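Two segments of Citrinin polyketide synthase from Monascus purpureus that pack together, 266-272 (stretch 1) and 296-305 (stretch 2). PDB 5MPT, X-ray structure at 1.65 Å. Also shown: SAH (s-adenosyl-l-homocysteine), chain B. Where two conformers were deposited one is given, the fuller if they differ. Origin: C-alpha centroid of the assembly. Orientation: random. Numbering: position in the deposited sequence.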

# COMPACT_ATOMS: atom_id res chain seq x y z
N ASN A 266 3.39 5.92 16.60
CA ASN A 266 3.80 6.70 15.44
C ASN A 266 5.17 6.22 14.98
O ASN A 266 6.14 6.28 15.76
CB ASN A 266 3.83 8.18 15.80
CG ASN A 266 4.15 9.08 14.62
OD1 ASN A 266 4.68 8.66 13.61
ND2 ASN A 266 3.88 10.37 14.81
N ILE A 267 5.22 5.66 13.77
CA ILE A 267 6.46 5.18 13.15
C ILE A 267 7.56 6.21 13.20
O ILE A 267 8.74 5.84 13.31
CB ILE A 267 6.17 4.75 11.70
CG1 ILE A 267 5.17 3.60 11.69
CG2 ILE A 267 7.47 4.42 10.95
CD1 ILE A 267 4.50 3.34 10.35
N GLU A 268 7.22 7.51 13.11
CA GLU A 268 8.23 8.56 13.05
C GLU A 268 8.82 8.89 14.41
O GLU A 268 9.88 9.52 14.46
CB GLU A 268 7.65 9.85 12.44
CG GLU A 268 7.21 9.67 11.01
CD GLU A 268 6.91 10.96 10.27
OE1 GLU A 268 7.22 12.06 10.82
OE2 GLU A 268 6.38 10.89 9.15
N SER A 269 8.14 8.49 15.50
CA SER A 269 8.60 8.85 16.85
C SER A 269 9.74 7.96 17.33
O SER A 269 9.80 6.78 17.04
CB SER A 269 7.46 8.72 17.84
OG SER A 269 6.42 9.63 17.55
N PRO A 270 10.66 8.50 18.12
CA PRO A 270 11.59 7.65 18.82
C PRO A 270 10.84 6.68 19.72
O PRO A 270 9.80 7.03 20.30
CB PRO A 270 12.44 8.64 19.63
CG PRO A 270 11.57 9.83 19.75
CD PRO A 270 10.83 9.92 18.50
N PRO A 271 11.33 5.45 19.85
CA PRO A 271 10.65 4.49 20.74
C PRO A 271 10.85 4.83 22.20
O PRO A 271 11.97 5.10 22.62
CB PRO A 271 11.35 3.16 20.43
CG PRO A 271 12.30 3.45 19.28
CD PRO A 271 12.56 4.91 19.28
N ASP A 272 9.78 4.70 22.99
CA ASP A 272 9.96 4.80 24.43
C ASP A 272 10.71 3.57 24.95
O ASP A 272 10.73 2.52 24.28
CB ASP A 272 8.61 4.98 25.13
CG ASP A 272 7.86 3.70 25.33
OD1 ASP A 272 8.15 3.02 26.34
OD2 ASP A 272 6.97 3.38 24.51
N ILE A 296 14.84 7.85 9.04
CA ILE A 296 14.38 8.04 10.41
C ILE A 296 13.39 6.96 10.79
O ILE A 296 13.48 6.36 11.87
CB ILE A 296 13.78 9.46 10.58
CG1 ILE A 296 14.88 10.50 10.43
CG2 ILE A 296 13.03 9.60 11.89
CD1 ILE A 296 14.36 11.94 10.42
N SER A 297 12.43 6.66 9.91
CA SER A 297 11.41 5.68 10.25
C SER A 297 12.02 4.28 10.43
O SER A 297 11.68 3.57 11.38
CB SER A 297 10.33 5.65 9.20
OG SER A 297 9.64 6.87 9.22
N THR A 298 12.88 3.86 9.50
CA THR A 298 13.39 2.51 9.58
C THR A 298 14.42 2.40 10.70
O THR A 298 14.59 1.33 11.28
CB THR A 298 13.96 2.04 8.23
OG1 THR A 298 15.05 2.88 7.84
CG2 THR A 298 12.87 2.02 7.09
N ARG A 299 15.10 3.50 11.03
CA ARG A 299 15.99 3.49 12.20
C ARG A 299 15.18 3.32 13.48
O ARG A 299 15.54 2.52 14.36
CB ARG A 299 16.81 4.78 12.24
CG ARG A 299 17.88 4.77 13.33
CD ARG A 299 18.77 6.00 13.27
NE ARG A 299 19.73 5.95 12.16
CZ ARG A 299 19.70 6.74 11.09
NH1 ARG A 299 18.75 7.67 10.94
NH2 ARG A 299 20.63 6.61 10.15
N ASN A 300 14.08 4.06 13.60
CA ASN A 300 13.18 3.88 14.74
C ASN A 300 12.75 2.42 14.86
O ASN A 300 12.79 1.83 15.95
CB ASN A 300 11.96 4.78 14.61
CG ASN A 300 12.28 6.25 14.71
OD1 ASN A 300 13.30 6.66 15.28
ND2 ASN A 300 11.40 7.07 14.18
N ILE A 301 12.31 1.83 13.74
CA ILE A 301 11.89 0.44 13.74
C ILE A 301 13.04 -0.45 14.18
O ILE A 301 12.86 -1.39 14.98
CB ILE A 301 11.37 0.08 12.34
CG1 ILE A 301 10.05 0.85 12.12
CG2 ILE A 301 11.29 -1.41 12.20
CD1 ILE A 301 9.52 0.80 10.69
N HIS A 302 14.25 -0.19 13.68
CA HIS A 302 15.40 -1.00 14.06
C HIS A 302 15.56 -1.06 15.57
O HIS A 302 15.84 -2.12 16.13
CB HIS A 302 16.67 -0.45 13.42
CG HIS A 302 17.83 -1.37 13.53
ND1 HIS A 302 18.72 -1.33 14.58
CD2 HIS A 302 18.26 -2.36 12.72
CE1 HIS A 302 19.64 -2.26 14.41
NE2 HIS A 302 19.38 -2.92 13.29
N ARG A 303 15.37 0.07 16.24
CA ARG A 303 15.66 0.13 17.67
C ARG A 303 14.62 -0.63 18.48
O ARG A 303 14.92 -1.08 19.59
CB ARG A 303 15.71 1.61 18.09
CG ARG A 303 16.12 1.87 19.56
CD ARG A 303 17.47 1.25 19.94
NE ARG A 303 18.59 1.79 19.15
CZ ARG A 303 19.59 2.51 19.65
NH1 ARG A 303 19.67 2.79 20.94
NH2 ARG A 303 20.54 2.95 18.83
N ILE A 304 13.43 -0.82 17.93
CA ILE A 304 12.38 -1.60 18.58
C ILE A 304 12.61 -3.09 18.40
O ILE A 304 12.07 -3.89 19.18
CB ILE A 304 11.02 -1.16 18.00
CG1 ILE A 304 10.75 0.31 18.39
CG2 ILE A 304 9.87 -2.01 18.51
CD1 ILE A 304 9.62 0.97 17.59
N LEU A 305 13.43 -3.48 17.44
CA LEU A 305 13.69 -4.90 17.20
C LEU A 305 14.71 -5.42 18.20
O LEU A 305 15.71 -4.75 18.50
CB LEU A 305 14.23 -5.15 15.80
CG LEU A 305 13.21 -4.94 14.68
CD1 LEU A 305 13.84 -5.09 13.31
CD2 LEU A 305 12.05 -5.92 14.81
N SAH B . -1.87 -1.63 6.76
CA SAH B . -3.01 -0.80 6.29
CB SAH B . -3.03 -0.40 4.82
CG SAH B . -2.05 0.70 4.44
SD SAH B . -2.84 2.28 4.88
C SAH B . -4.32 -1.59 6.59
O SAH B . -5.34 -0.78 6.76
OXT SAH B . -4.39 -2.79 6.61
C5' SAH B . -1.53 3.14 5.79
C4' SAH B . -1.79 3.01 7.27
O4' SAH B . -0.63 3.59 7.91
C3' SAH B . -3.02 3.77 7.80
O3' SAH B . -3.68 2.90 8.71
C2' SAH B . -2.41 4.99 8.50
O2' SAH B . -3.18 5.43 9.62
C1' SAH B . -1.07 4.43 8.96
N9 SAH B . -0.01 5.41 9.20
C8 SAH B . 0.29 6.53 8.48
N7 SAH B . 1.27 7.25 8.98
C5 SAH B . 1.63 6.55 10.12
C6 SAH B . 2.61 6.78 11.11
N6 SAH B . 3.41 7.86 11.13
N1 SAH B . 2.71 5.89 12.11
C2 SAH B . 1.89 4.83 12.12
N3 SAH B . 0.94 4.50 11.25
C4 SAH B . 0.85 5.41 10.27

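The helical part of stretch 2, residues 296 to 304 of a helix that begins earlier in the chain, lies against a segment with no regular secondary structure, and the two bury 371 Å² between them. The backbones come close at two points: the CA atoms of Glu 268 and Ser 297 are 5.1 Å apart, those of Pro 270 and Asn 300 5.8 Å. Before it runs on past the helix, the irregular segment folds into a type I beta turn from Asn 266 to Ser 269, closed by Ser 269 N donating to Asn 266 O at 3.0 Å. The side chain of Asn 266 braces the same turn, its OD1 accepting from Glu 268 N at 2.8 Å.

The polar rule of this contact is one asparagine serving a turn. Asn 300 points toward the segment, and its amide nitrogen reaches two carbonyls of the turn. The better bond runs from Asn 300 ND2 to Ile 267 O, 3.1 Å and close to linear at 164°. A weak one joins Asn 300 ND2 to Glu 268 O; it is shorter, 2.9 Å, but bent to 123°, so length alone is a poor guide to quality. Ser 269 O also lies 3.3 Å from Asn 300 ND2, yet the angle is too poor for a hydrogen bond.

Apolar packing flanks this polar centre. At the turn, Ile 267 CG2 sits 3.6 Å from Ser 297 CB, the small residue at the 5.1 Å approach between Glu 268 CA and Ser 297 CA. Ile 301 brings its end nearer, with Ile 301 CD1 4.2 Å from Ile 267 CG2. Farther along, Pro 271 points toward the helix. Pro 271 CB lies 3.6 Å from Ile 304 CG1, and Pro 271 CG lies 4.1 Å from Arg 303 CB and 3.7 Å from Asn 300 O. Arg 303 offers the start of its side chain here, while its charged end leads away. A proline ring has no side-chain polar group to satisfy, and it sets a compact, rigid hydrocarbon patch against the last turn of the helix.

The turn also faces the ligand, S-adenosyl-L-homocysteine (SAH). SAH N6 donates to Asn 266 OD1 at 2.9 Å, while Ile 267 N donates to SAH N1 at 3.0 Å, a paired reading of the adenine edge. Asn 266 OD1 thus accepts from both the ligand and the turn backbone. Ile 267 is equally economical: its N binds the adenine, its O takes the asparagine bond, and its side chain packs on the helix, so ligand site and helix contact share one short turn.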